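Local atomic coordinates of Crov588 (Cafeteriavirus, PDB entry 6NYR), a protein that is of unknown function and folds as a circular leucine-rich-repeat solenoid built from tandem FNIP repeats. Residues A[542-547]-A[564-569]; A[547-552]-A[570-575]; A[590-595]-A[612-617]. One frame throughout, in Å; residues are numbered along the deposited sequence.

Overall arrangement
The three contacts join successive coils of the leucine-rich-repeat solenoid, neighbouring coils running in the same general direction. Interaction 1 pairs the ends of strands 541-543 and 563-565 and the turns that follow. Interaction 2 continues outward from it along the same two coils; their centres are about 10 Å apart and they share Cys547. Interaction 3 joins the next two coils, its centre about 12 Å from that of interaction 2 and about 15 Å from that of interaction 1. Pro568 O of interaction 1 accepts from Thr590 and Ser591 of interaction 3. Asn571 of interaction 2 accepts from Asn593 and Gln594, so the asparagines form a ladder. A glycerol, probably from crystallisation, lies at Asn615.

Interaction 1 of 3, residues A[542-547]-A[564-569]; sequences LTFGTC and LEFGPK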
ATOM      1  N   LEU A 542     -23.685  -7.254  10.858  1.00 39.02           N
ATOM      2  CA  LEU A 542     -24.748  -6.341  10.456  1.00 41.23           C
ATOM      3  C   LEU A 542     -24.252  -4.915  10.648  1.00 39.26           C
ATOM      4  O   LEU A 542     -23.884  -4.528  11.762  1.00 39.71           O
ATOM      5  CB  LEU A 542     -26.022  -6.585  11.268  1.00 42.67           C
ATOM      6  CG  LEU A 542     -27.223  -5.707  10.906  1.00 44.72           C
ATOM      7  CD1 LEU A 542     -27.621  -5.922   9.452  1.00 45.35           C
ATOM      8  CD2 LEU A 542     -28.403  -5.977  11.835  1.00 44.08           C
ATOM      9  N   THR A 543     -24.240  -4.142   9.569  1.00 37.95           N
ATOM     10  CA  THR A 543     -23.782  -2.759   9.596  1.00 42.21           C
ATOM     11  C   THR A 543     -24.890  -1.859   9.069  1.00 40.61           C
ATOM     12  O   THR A 543     -25.323  -2.007   7.919  1.00 41.96           O
ATOM     13  CB  THR A 543     -22.506  -2.585   8.767  1.00 42.07           C
ATOM     14  OG1 THR A 543     -21.419  -3.257   9.415  1.00 41.37           O
ATOM     15  CG2 THR A 543     -22.172  -1.109   8.597  1.00 41.39           C
ATOM     16  N   PHE A 544     -25.335  -0.919   9.900  1.00 41.46           N
ATOM     17  CA  PHE A 544     -26.335   0.051   9.481  1.00 44.94           C
ATOM     18  C   PHE A 544     -25.657   1.296   8.920  1.00 43.34           C
ATOM     19  O   PHE A 544     -24.572   1.690   9.354  1.00 44.12           O
ATOM     20  CB  PHE A 544     -27.254   0.433  10.646  1.00 43.25           C
ATOM     21  CG  PHE A 544     -28.251  -0.629  10.987  1.00 41.13           C
ATOM     22  CD1 PHE A 544     -29.330  -0.874  10.152  1.00 43.99           C
ATOM     23  CD2 PHE A 544     -28.108  -1.393  12.134  1.00 42.13           C
ATOM     24  CE1 PHE A 544     -30.247  -1.858  10.459  1.00 43.53           C
ATOM     25  CE2 PHE A 544     -29.027  -2.379  12.439  1.00 43.89           C
ATOM     26  CZ  PHE A 544     -30.092  -2.607  11.599  1.00 44.84           C
ATOM     27  N   GLY A 545     -26.327   1.922   7.954  1.00 41.94           N
ATOM     28  CA  GLY A 545     -25.807   3.093   7.285  1.00 42.13           C
ATOM     29  C   GLY A 545     -26.151   4.386   7.999  1.00 40.11           C
ATOM     30  O   GLY A 545     -26.655   4.404   9.123  1.00 36.90           O
ATOM     31  N   THR A 546     -25.898   5.493   7.298  1.00 42.76           N
ATOM     32  CA  THR A 546     -26.064   6.815   7.889  1.00 42.05           C
ATOM     33  C   THR A 546     -27.437   6.984   8.526  1.00 42.97           C
ATOM     34  O   THR A 546     -27.547   7.365   9.697  1.00 42.70           O
ATOM     35  CB  THR A 546     -25.848   7.895   6.819  1.00 43.10           C
ATOM     36  OG1 THR A 546     -24.498   7.846   6.342  1.00 45.69           O
ATOM     37  CG2 THR A 546     -26.144   9.280   7.377  1.00 39.50           C
ATOM     38  N   CYS A 547     -28.498   6.692   7.775  1.00 41.55           N
ATOM     39  CA  CYS A 547     -29.820   7.171   8.149  1.00 44.61           C
ATOM     40  C   CYS A 547     -30.638   6.216   9.008  1.00 42.07           C
ATOM     41  O   CYS A 547     -31.651   6.648   9.571  1.00 45.92           O
ATOM     42  CB  CYS A 547     -30.639   7.495   6.892  1.00 46.99           C
ATOM     43  SG  CYS A 547     -30.116   8.980   6.019  1.00 49.22           S
ATOM     44  N   LEU A 564     -22.258  -6.068  15.424  1.00 35.54           N
ATOM     45  CA  LEU A 564     -23.313  -5.109  15.121  1.00 38.23           C
ATOM     46  C   LEU A 564     -22.759  -3.695  15.163  1.00 36.61           C
ATOM     47  O   LEU A 564     -22.174  -3.281  16.168  1.00 36.72           O
ATOM     48  CB  LEU A 564     -24.478  -5.248  16.106  1.00 38.17           C
ATOM     49  CG  LEU A 564     -25.606  -4.229  15.955  1.00 40.53           C
ATOM     50  CD1 LEU A 564     -26.185  -4.245  14.551  1.00 40.26           C
ATOM     51  CD2 LEU A 564     -26.698  -4.501  16.991  1.00 41.61           C
ATOM     52  N   GLU A 565     -22.957  -2.957  14.074  1.00 40.37           N
ATOM     53  CA  GLU A 565     -22.519  -1.566  13.976  1.00 43.53           C
ATOM     54  C   GLU A 565     -23.711  -0.705  13.579  1.00 42.82           C
ATOM     55  O   GLU A 565     -24.258  -0.864  12.480  1.00 40.92           O
ATOM     56  CB  GLU A 565     -21.378  -1.402  12.968  1.00 43.67           C
ATOM     57  CG  GLU A 565     -20.920   0.041  12.792  1.00 46.06           C
ATOM     58  CD  GLU A 565     -19.758   0.184  11.822  1.00 49.57           C
ATOM     59  OE1 GLU A 565     -19.207  -0.854  11.397  1.00 54.43           O
ATOM     60  OE2 GLU A 565     -19.413   1.334  11.467  1.00 53.43           O
ATOM     61  N   PHE A 566     -24.123   0.184  14.482  1.00 41.02           N
ATOM     62  CA  PHE A 566     -25.111   1.206  14.168  1.00 41.92           C
ATOM     63  C   PHE A 566     -24.442   2.412  13.518  1.00 42.74           C
ATOM     64  O   PHE A 566     -23.264   2.699  13.753  1.00 43.49           O
ATOM     65  CB  PHE A 566     -25.853   1.652  15.429  1.00 42.99           C
ATOM     66  CG  PHE A 566     -26.788   0.621  15.977  1.00 41.61           C
ATOM     67  CD1 PHE A 566     -27.940   0.280  15.287  1.00 44.52           C
ATOM     68  CD2 PHE A 566     -26.525  -0.002  17.183  1.00 45.27           C
ATOM     69  CE1 PHE A 566     -28.801  -0.671  15.784  1.00 46.13           C
ATOM     70  CE2 PHE A 566     -27.390  -0.955  17.687  1.00 45.23           C
ATOM     71  CZ  PHE A 566     -28.527  -1.287  16.985  1.00 46.16           C
ATOM     72  N   GLY A 567     -25.212   3.131  12.708  1.00 46.24           N
ATOM     73  CA  GLY A 567     -24.699   4.272  11.988  1.00 46.50           C
ATOM     74  C   GLY A 567     -24.880   5.592  12.707  1.00 44.89           C
ATOM     75  O   GLY A 567     -25.438   5.665  13.804  1.00 42.59           O
ATOM     76  N   PRO A 568     -24.414   6.673  12.073  1.00 43.79           N
ATOM     77  CA  PRO A 568     -24.479   8.001  12.700  1.00 45.38           C
ATOM     78  C   PRO A 568     -25.798   8.358  13.372  1.00 44.56           C
ATOM     79  O   PRO A 568     -25.795   8.829  14.514  1.00 43.55           O
ATOM     80  CB  PRO A 568     -24.194   8.946  11.522  1.00 42.40           C
ATOM     81  CG  PRO A 568     -23.257   8.158  10.642  1.00 43.81           C
ATOM     82  CD  PRO A 568     -23.623   6.681  10.824  1.00 43.26           C
ATOM     83  N   LYS A 569     -26.920   8.156  12.684  1.00 41.90           N
ATOM     84  CA  LYS A 569     -28.195   8.706  13.126  1.00 47.16           C
ATOM     85  C   LYS A 569     -29.017   7.773  14.013  1.00 47.52           C
ATOM     86  O   LYS A 569     -30.086   8.182  14.480  1.00 50.63           O
ATOM     87  CB  LYS A 569     -29.039   9.119  11.908  1.00 52.31           C
ATOM     88  CG  LYS A 569     -28.628  10.444  11.286  1.00 56.60           C
ATOM     89  CD  LYS A 569     -29.718  11.018  10.387  1.00 61.85           C
ATOM     90  CE  LYS A 569     -29.345  12.420   9.913  1.00 67.50           C
ATOM     91  NZ  LYS A 569     -29.551  12.635   8.453  1.00 71.15           N
TER
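Leu542 and Leu564 take the same shape, with CG anti to the backbone N (chi1 -178° and 176°). They lie side by side on one face of the parallel strand pair, and Leu542 CD2 meets Leu564 CD1 at 3.9 Å. On the other face Thr543 and Glu565 point the same way; the Glu565 chain is extended, and its OE1 lies 3.8 Å from Thr543 OG1. Beyond the strands, Phe544 and Phe566 both set CG anti to the carbonyl carbon. Their planes are nearly parallel, 4° apart, but offset, with little of one ring over the other. The nearest atoms are Phe544 CD2 and Phe566 CD1, 3.6 Å apart. Leu564 CD1 also reaches Phe544 CE2. Each ring stacks further on the next phenylalanine of its own coil, Phe548 and Phe570. The backbones are tied by Glu565 N to Leu542 O (2.9 Å) and Phe544 N to Glu565 O (2.8 Å), both nearly along the C=O axis. Lys569 N donates to Thr546 O at 3.2 Å. This is the parallel strand ladder of a leucine-rich repeat: the backbone hydrogen bonds fix the register, and matching torsions let like apolar side chains pack side by side between coils.

Interaction 2 of 3, residues A[547-552]-A[570-575]; sequences CFNQKI and FNQKIT
Asn549 sets CG anti to its backbone N (chi1 -169°), which carries OD1 across to the next coil. Gln572 comes to meet it with CG anti to the carbonyl carbon and a bend at chi2 (-64°), which turns NE2 toward Asn549 OD1. The two side chains cross at about a right angle. OD1 of Asn549 accepts two bonds. Asn571 N lies 2.7 Å and Gln572 NE2 3.2 Å from Asn549 OD1. The donors lie out of the carbonyl plane, one on each side of it, although OD1 lies close to the amide plane of Gln572. Phe548 and Phe570, both with CG anti to the backbone N, run side by side, and Phe548 CE2 meets Phe570 CD1 at 3.9 Å. Gln550 O sits at the edge of the Phe570 ring, 3.5 Å from Phe570 CE1. A water donates to Ile552 O and Lys573 O and accepts from Thr575 N. The pattern resembles the asparagine ladder of other leucine-rich repeats and continues both ways: Asn527 OD1 accepts from Asn549 N and Gln550 NE2, and Asn571 OD1 from the following coil. Two N-H groups of the next coil thus hold OD1 between them, which satisfies a backbone N-H outside any strand.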
ATOM      1  N   CYS A 547     -28.498   6.692   7.775  1.00 41.55           N
ATOM      2  CA  CYS A 547     -29.820   7.171   8.149  1.00 44.61           C
ATOM      3  C   CYS A 547     -30.638   6.216   9.008  1.00 42.07           C
ATOM      4  O   CYS A 547     -31.651   6.648   9.571  1.00 45.92           O
ATOM      5  CB  CYS A 547     -30.639   7.495   6.892  1.00 46.99           C
ATOM      6  SG  CYS A 547     -30.116   8.980   6.019  1.00 49.22           S
ATOM      7  N   PHE A 548     -30.261   4.947   9.125  1.00 42.01           N
ATOM      8  CA  PHE A 548     -31.133   4.009   9.820  1.00 42.54           C
ATOM      9  C   PHE A 548     -31.387   4.475  11.249  1.00 44.33           C
ATOM     10  O   PHE A 548     -30.458   4.543  12.063  1.00 44.26           O
ATOM     11  CB  PHE A 548     -30.549   2.601   9.847  1.00 42.70           C
ATOM     12  CG  PHE A 548     -31.380   1.636  10.652  1.00 45.24           C
ATOM     13  CD1 PHE A 548     -32.521   1.062  10.109  1.00 45.58           C
ATOM     14  CD2 PHE A 548     -31.038   1.326  11.958  1.00 46.93           C
ATOM     15  CE1 PHE A 548     -33.294   0.187  10.850  1.00 46.50           C
ATOM     16  CE2 PHE A 548     -31.810   0.449  12.703  1.00 47.90           C
ATOM     17  CZ  PHE A 548     -32.938  -0.117  12.147  1.00 47.08           C
ATOM     18  N   ASN A 549     -32.647   4.787  11.562  1.00 47.44           N
ATOM     19  CA  ASN A 549     -33.024   5.189  12.909  1.00 51.44           C
ATOM     20  C   ASN A 549     -34.426   4.674  13.249  1.00 53.20           C
ATOM     21  O   ASN A 549     -35.341   5.425  13.573  1.00 54.45           O
ATOM     22  CB  ASN A 549     -32.964   6.709  13.067  1.00 50.36           C
ATOM     23  CG  ASN A 549     -33.092   7.154  14.515  1.00 50.02           C
ATOM     24  OD1 ASN A 549     -32.782   6.399  15.436  1.00 46.71           O
ATOM     25  ND2 ASN A 549     -33.560   8.381  14.719  1.00 54.31           N
ATOM     26  N   GLN A 550     -34.605   3.360  13.168  1.00 54.55           N
ATOM     27  CA  GLN A 550     -35.852   2.717  13.553  1.00 56.51           C
ATOM     28  C   GLN A 550     -35.643   1.934  14.842  1.00 53.48           C
ATOM     29  O   GLN A 550     -34.541   1.454  15.126  1.00 51.19           O
ATOM     30  CB  GLN A 550     -36.363   1.779  12.457  1.00 55.59           C
ATOM     31  CG  GLN A 550     -36.688   2.484  11.165  1.00 55.76           C
ATOM     32  CD  GLN A 550     -37.682   3.610  11.350  1.00 55.67           C
ATOM     33  OE1 GLN A 550     -38.781   3.410  11.869  1.00 58.34           O
ATOM     34  NE2 GLN A 550     -37.289   4.812  10.945  1.00 54.69           N
ATOM     35  N   LYS A 551     -36.707   1.808  15.628  1.00 55.58           N
ATOM     36  CA  LYS A 551     -36.615   1.024  16.848  1.00 57.17           C
ATOM     37  C   LYS A 551     -36.548  -0.456  16.499  1.00 54.36           C
ATOM     38  O   LYS A 551     -37.265  -0.938  15.616  1.00 56.35           O
ATOM     39  CB  LYS A 551     -37.804   1.283  17.769  1.00 61.30           C
ATOM     40  CG  LYS A 551     -37.569   0.759  19.187  1.00 67.84           C
ATOM     41  CD  LYS A 551     -38.833   0.761  20.030  1.00 73.73           C
ATOM     42  CE  LYS A 551     -38.726   1.743  21.187  1.00 79.38           C
ATOM     43  NZ  LYS A 551     -38.861   3.152  20.712  1.00 82.83           N
ATOM     44  N   ILE A 552     -35.675  -1.176  17.195  1.00 51.72           N
ATOM     45  CA  ILE A 552     -35.536  -2.620  17.040  1.00 51.15           C
ATOM     46  C   ILE A 552     -36.169  -3.272  18.260  1.00 51.23           C
ATOM     47  O   ILE A 552     -35.798  -2.967  19.401  1.00 47.38           O
ATOM     48  CB  ILE A 552     -34.068  -3.035  16.886  1.00 52.09           C
ATOM     49  CG1 ILE A 552     -33.499  -2.421  15.609  1.00 53.28           C
ATOM     50  CG2 ILE A 552     -33.945  -4.553  16.849  1.00 52.51           C
ATOM     51  CD1 ILE A 552     -31.990  -2.346  15.583  1.00 52.92           C
ATOM     52  N   PHE A 570     -28.575   6.543  14.255  1.00 44.69           N
ATOM     53  CA  PHE A 570     -29.363   5.641  15.087  1.00 46.06           C
ATOM     54  C   PHE A 570     -29.397   6.160  16.524  1.00 48.89           C
ATOM     55  O   PHE A 570     -28.346   6.372  17.140  1.00 47.86           O
ATOM     56  CB  PHE A 570     -28.804   4.219  15.054  1.00 45.82           C
ATOM     57  CG  PHE A 570     -29.507   3.288  16.004  1.00 44.23           C
ATOM     58  CD1 PHE A 570     -30.707   2.688  15.654  1.00 44.19           C
ATOM     59  CD2 PHE A 570     -28.982   3.035  17.260  1.00 45.72           C
ATOM     60  CE1 PHE A 570     -31.363   1.845  16.534  1.00 42.28           C
ATOM     61  CE2 PHE A 570     -29.634   2.188  18.144  1.00 44.84           C
ATOM     62  CZ  PHE A 570     -30.826   1.594  17.778  1.00 39.87           C
ATOM     63  N   ASN A 571     -30.597   6.370  17.059  1.00 51.39           N
ATOM     64  CA  ASN A 571     -30.748   6.879  18.418  1.00 51.61           C
ATOM     65  C   ASN A 571     -32.075   6.410  19.013  1.00 53.21           C
ATOM     66  O   ASN A 571     -32.949   7.196  19.373  1.00 52.37           O
ATOM     67  CB  ASN A 571     -30.642   8.402  18.413  1.00 52.27           C
ATOM     68  CG  ASN A 571     -30.564   8.988  19.806  1.00 52.31           C
ATOM     69  OD1 ASN A 571     -30.083   8.339  20.738  1.00 48.95           O
ATOM     70  ND2 ASN A 571     -31.041  10.218  19.961  1.00 54.07           N
ATOM     71  N   GLN A 572     -32.233   5.095  19.138  1.00 54.81           N
ATOM     72  CA  GLN A 572     -33.442   4.503  19.686  1.00 54.33           C
ATOM     73  C   GLN A 572     -33.139   3.716  20.952  1.00 52.23           C
ATOM     74  O   GLN A 572     -32.044   3.172  21.120  1.00 48.54           O
ATOM     75  CB  GLN A 572     -34.125   3.570  18.673  1.00 54.51           C
ATOM     76  CG  GLN A 572     -34.599   4.254  17.407  1.00 55.19           C
ATOM     77  CD  GLN A 572     -35.674   5.290  17.676  1.00 57.45           C
ATOM     78  OE1 GLN A 572     -36.566   5.082  18.502  1.00 60.42           O
ATOM     79  NE2 GLN A 572     -35.595   6.414  16.973  1.00 53.34           N
ATOM     80  N   LYS A 573     -34.134   3.653  21.834  1.00 56.98           N
ATOM     81  CA  LYS A 573     -34.013   2.870  23.055  1.00 58.46           C
ATOM     82  C   LYS A 573     -33.750   1.408  22.716  1.00 53.82           C
ATOM     83  O   LYS A 573     -34.306   0.862  21.758  1.00 51.97           O
ATOM     84  CB  LYS A 573     -35.305   2.976  23.873  1.00 64.96           C
ATOM     85  CG  LYS A 573     -35.459   4.251  24.692  1.00 69.94           C
ATOM     86  CD  LYS A 573     -36.949   4.557  24.900  1.00 76.15           C
ATOM     87  CE  LYS A 573     -37.240   5.230  26.230  1.00 79.59           C
ATOM     88  NZ  LYS A 573     -36.524   6.531  26.363  1.00 80.88           N
ATOM     89  N   ILE A 574     -32.879   0.776  23.498  1.00 52.09           N
ATOM     90  CA  ILE A 574     -32.641  -0.662  23.419  1.00 49.82           C
ATOM     91  C   ILE A 574     -32.983  -1.248  24.782  1.00 50.14           C
ATOM     92  O   ILE A 574     -32.395  -0.853  25.798  1.00 47.25           O
ATOM     93  CB  ILE A 574     -31.197  -0.992  23.013  1.00 49.32           C
ATOM     94  CG1 ILE A 574     -30.876  -0.331  21.675  1.00 50.85           C
ATOM     95  CG2 ILE A 574     -31.008  -2.500  22.932  1.00 52.27           C
ATOM     96  CD1 ILE A 574     -29.417  -0.417  21.264  1.00 48.99           C
ATOM     97  N   THR A 575     -33.946  -2.175  24.808  1.00 53.84           N
ATOM     98  CA  THR A 575     -34.425  -2.749  26.055  1.00 58.93           C
ATOM     99  C   THR A 575     -34.003  -4.218  26.171  1.00 58.62           C
ATOM    100  O   THR A 575     -33.252  -4.739  25.331  1.00 56.39           O
ATOM    101  CB  THR A 575     -35.946  -2.586  26.158  1.00 64.39           C
ATOM    102  OG1 THR A 575     -36.393  -3.073  27.431  1.00 72.39           O
ATOM    103  CG2 THR A 575     -36.655  -3.362  25.050  1.00 62.60           C
TER
HETATM  104  O   HOH W   1     -35.746  -2.038  22.251  1.00 45.95           O

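Interaction 3 of 3, residues A[590-595]-A[612-617]; sequences TSFNQK and LRFNQK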
ATOM      1  N   THR A 590     -22.468   7.907  15.855  1.00 53.21           N
ATOM      2  CA  THR A 590     -22.148   9.204  16.442  1.00 54.88           C
ATOM      3  C   THR A 590     -23.225   9.689  17.410  1.00 52.84           C
ATOM      4  O   THR A 590     -22.910  10.208  18.489  1.00 50.13           O
ATOM      5  CB  THR A 590     -21.926  10.239  15.331  1.00 53.59           C
ATOM      6  OG1 THR A 590     -23.102  10.331  14.517  1.00 55.75           O
ATOM      7  CG2 THR A 590     -20.737   9.860  14.458  1.00 49.30           C
ATOM      8  N   SER A 591     -24.497   9.540  17.048  1.00 49.81           N
ATOM      9  CA  SER A 591     -25.565  10.261  17.727  1.00 50.38           C
ATOM     10  C   SER A 591     -26.326   9.436  18.763  1.00 49.72           C
ATOM     11  O   SER A 591     -27.251   9.966  19.386  1.00 49.49           O
ATOM     12  CB  SER A 591     -26.558  10.822  16.697  1.00 50.92           C
ATOM     13  OG  SER A 591     -27.439   9.818  16.222  1.00 54.83           O
ATOM     14  N   PHE A 592     -25.974   8.168  18.968  1.00 48.35           N
ATOM     15  CA  PHE A 592     -26.668   7.367  19.971  1.00 46.85           C
ATOM     16  C   PHE A 592     -26.426   7.927  21.370  1.00 49.83           C
ATOM     17  O   PHE A 592     -25.280   8.083  21.801  1.00 47.10           O
ATOM     18  CB  PHE A 592     -26.211   5.906  19.909  1.00 46.77           C
ATOM     19  CG  PHE A 592     -26.792   5.045  21.001  1.00 44.40           C
ATOM     20  CD1 PHE A 592     -28.021   4.425  20.834  1.00 43.02           C
ATOM     21  CD2 PHE A 592     -26.114   4.861  22.195  1.00 44.27           C
ATOM     22  CE1 PHE A 592     -28.559   3.641  21.834  1.00 44.95           C
ATOM     23  CE2 PHE A 592     -26.648   4.078  23.201  1.00 44.43           C
ATOM     24  CZ  PHE A 592     -27.871   3.465  23.021  1.00 44.98           C
ATOM     25  N   ASN A 593     -27.511   8.213  22.087  1.00 56.61           N
ATOM     26  CA  ASN A 593     -27.409   8.766  23.431  1.00 58.98           C
ATOM     27  C   ASN A 593     -28.639   8.364  24.245  1.00 59.72           C
ATOM     28  O   ASN A 593     -29.426   9.197  24.702  1.00 60.33           O
ATOM     29  CB  ASN A 593     -27.253  10.284  23.383  1.00 59.88           C
ATOM     30  CG  ASN A 593     -26.804  10.868  24.715  1.00 61.50           C
ATOM     31  OD1 ASN A 593     -26.244  10.164  25.555  1.00 58.52           O
ATOM     32  ND2 ASN A 593     -27.052  12.159  24.914  1.00 62.13           N
ATOM     33  N   GLN A 594     -28.822   7.062  24.436  1.00 59.02           N
ATOM     34  CA  GLN A 594     -29.940   6.529  25.198  1.00 59.58           C
ATOM     35  C   GLN A 594     -29.444   5.840  26.464  1.00 59.98           C
ATOM     36  O   GLN A 594     -28.323   5.328  26.517  1.00 60.90           O
ATOM     37  CB  GLN A 594     -30.756   5.534  24.366  1.00 55.98           C
ATOM     38  CG  GLN A 594     -31.416   6.138  23.142  1.00 56.26           C
ATOM     39  CD  GLN A 594     -32.430   7.208  23.499  1.00 55.46           C
ATOM     40  OE1 GLN A 594     -33.241   7.037  24.409  1.00 57.90           O
ATOM     41  NE2 GLN A 594     -32.384   8.323  22.784  1.00 54.47           N
ATOM     42  N   LYS A 595     -30.295   5.837  27.484  1.00 62.60           N
ATOM     43  CA  LYS A 595     -29.970   5.192  28.749  1.00 63.71           C
ATOM     44  C   LYS A 595     -29.955   3.680  28.574  1.00 60.49           C
ATOM     45  O   LYS A 595     -30.813   3.103  27.900  1.00 59.07           O
ATOM     46  CB  LYS A 595     -30.996   5.607  29.805  1.00 68.93           C
ATOM     47  CG  LYS A 595     -30.908   7.090  30.180  1.00 76.04           C
ATOM     48  CD  LYS A 595     -32.280   7.661  30.525  1.00 81.29           C
ATOM     49  CE  LYS A 595     -32.542   7.798  32.012  1.00 84.15           C
ATOM     50  NZ  LYS A 595     -34.012   7.940  32.254  1.00 84.85           N
ATOM     51  N   LEU A 612     -19.903   9.336  19.483  1.00 56.58           N
ATOM     52  CA  LEU A 612     -19.446  10.668  19.870  1.00 55.47           C
ATOM     53  C   LEU A 612     -20.300  11.252  20.988  1.00 52.25           C
ATOM     54  O   LEU A 612     -19.773  11.789  21.969  1.00 51.54           O
ATOM     55  CB  LEU A 612     -19.452  11.592  18.648  1.00 56.44           C
ATOM     56  CG  LEU A 612     -18.868  12.995  18.794  1.00 57.10           C
ATOM     57  CD1 LEU A 612     -18.395  13.518  17.430  1.00 54.67           C
ATOM     58  CD2 LEU A 612     -19.860  13.978  19.398  1.00 57.47           C
ATOM     59  N   ARG A 613     -21.619  11.162  20.859  1.00 50.88           N
ATOM     60  CA  ARG A 613     -22.523  11.922  21.711  1.00 52.91           C
ATOM     61  C   ARG A 613     -23.014  11.163  22.941  1.00 51.97           C
ATOM     62  O   ARG A 613     -23.734  11.748  23.756  1.00 54.09           O
ATOM     63  CB  ARG A 613     -23.731  12.395  20.887  1.00 55.76           C
ATOM     64  CG  ARG A 613     -23.373  13.403  19.803  1.00 57.52           C
ATOM     65  CD  ARG A 613     -24.588  13.895  19.027  1.00 60.54           C
ATOM     66  NE  ARG A 613     -24.262  15.070  18.221  1.00 66.14           N
ATOM     67  CZ  ARG A 613     -24.145  16.303  18.710  1.00 70.72           C
ATOM     68  NH1 ARG A 613     -24.327  16.523  20.004  1.00 71.43           N
ATOM     69  NH2 ARG A 613     -23.848  17.312  17.903  1.00 72.73           N
ATOM     70  N   PHE A 614     -22.633   9.899  23.116  1.00 50.12           N
ATOM     71  CA  PHE A 614     -23.133   9.131  24.252  1.00 49.63           C
ATOM     72  C   PHE A 614     -22.612   9.714  25.563  1.00 49.47           C
ATOM     73  O   PHE A 614     -21.419   9.996  25.700  1.00 48.77           O
ATOM     74  CB  PHE A 614     -22.727   7.663  24.143  1.00 49.23           C
ATOM     75  CG  PHE A 614     -23.157   6.834  25.324  1.00 45.22           C
ATOM     76  CD1 PHE A 614     -24.411   6.238  25.352  1.00 43.32           C
ATOM     77  CD2 PHE A 614     -22.317   6.664  26.412  1.00 46.19           C
ATOM     78  CE1 PHE A 614     -24.807   5.482  26.437  1.00 42.43           C
ATOM     79  CE2 PHE A 614     -22.716   5.909  27.502  1.00 46.66           C
ATOM     80  CZ  PHE A 614     -23.961   5.321  27.510  1.00 44.59           C
ATOM     81  N   ASN A 615     -23.511   9.881  26.533  1.00 51.65           N
ATOM     82  CA  ASN A 615     -23.172  10.529  27.795  1.00 53.42           C
ATOM     83  C   ASN A 615     -24.225  10.211  28.850  1.00 53.78           C
ATOM     84  O   ASN A 615     -24.834  11.118  29.426  1.00 54.38           O
ATOM     85  CB  ASN A 615     -23.038  12.040  27.584  1.00 55.26           C
ATOM     86  CG  ASN A 615     -22.544  12.775  28.827  1.00 60.86           C
ATOM     87  OD1 ASN A 615     -22.667  13.994  28.926  1.00 62.52           O
ATOM     88  ND2 ASN A 615     -21.997  12.033  29.777  1.00 61.32           N
ATOM     89  N   GLN A 616     -24.447   8.921  29.099  1.00 55.12           N
ATOM     90  CA  GLN A 616     -25.389   8.449  30.107  1.00 53.71           C
ATOM     91  C   GLN A 616     -24.632   7.687  31.187  1.00 55.34           C
ATOM     92  O   GLN A 616     -23.634   7.014  30.912  1.00 52.94           O
ATOM     93  CB  GLN A 616     -26.452   7.539  29.483  1.00 51.50           C
ATOM     94  CG  GLN A 616     -27.229   8.182  28.349  1.00 50.06           C
ATOM     95  CD  GLN A 616     -28.105   9.324  28.814  1.00 52.95           C
ATOM     96  OE1 GLN A 616     -28.730   9.251  29.873  1.00 51.77           O
ATOM     97  NE2 GLN A 616     -28.144  10.396  28.031  1.00 56.42           N
ATOM     98  N   LYS A 617     -25.116   7.795  32.423  1.00 58.15           N
ATOM     99  CA  LYS A 617     -24.445   7.152  33.544  1.00 60.00           C
ATOM    100  C   LYS A 617     -24.430   5.637  33.361  1.00 53.74           C
ATOM    101  O   LYS A 617     -25.369   5.050  32.818  1.00 50.47           O
ATOM    102  CB  LYS A 617     -25.144   7.522  34.855  1.00 67.88           C
ATOM    103  CG  LYS A 617     -26.597   7.071  34.931  1.00 72.23           C
ATOM    104  CD  LYS A 617     -27.162   7.222  36.341  1.00 73.97           C
ATOM    105  CE  LYS A 617     -28.445   6.414  36.505  1.00 72.66           C
ATOM    106  NZ  LYS A 617     -28.977   6.471  37.898  1.00 85.62           N
TER
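Asn593 OD1 grips the next coil with two hydrogen bonds, a rung of the asparagine ladder of this leucine-rich-repeat solenoid. Asn593 OD1 accepts from Asn615 N at 2.9 Å and from Gln616 NE2 at 3.1 Å. The donors lie out of the carbonyl plane of Asn593, on opposite sides, but its oxygen is almost in the amide plane of Gln616, 3° out of it, and the Gln616 bond is fairly straight. Asn593 has CG anti to the backbone N, and Gln616 bends at chi2 (-67°), so their chains cross at about a right angle. A third bond joins the turns nearer the strands: Arg613 N donates to Thr590 O at 2.9 Å, nearly along the C=O axis. Arg613 CB and CG lie against the same oxygen, and the chain then runs extended past Ser591. On the preceding coil, Pro568 O accepts from Thr590 OG1 and Ser591 OG, and Asn571 OD1 accepts from Asn593 N and Gln594 NE2. On the next rung Asn615 OD1 binds a glycerol, probably from the crystallisation liquor. Inward, Phe592 and Phe614 lie side by side and point the same way, both with CG anti to the backbone N. They stack in turn on Phe588 and Phe610 of their own coils. One face of the Phe614 ring carries Gln616 N, offset toward the rim. At the edge of that ring, near its plane, Gln594 O lies 3.5 Å from Phe614 CE1, while Phe592 CE2 comes to 3.8 Å from Phe614 CD1.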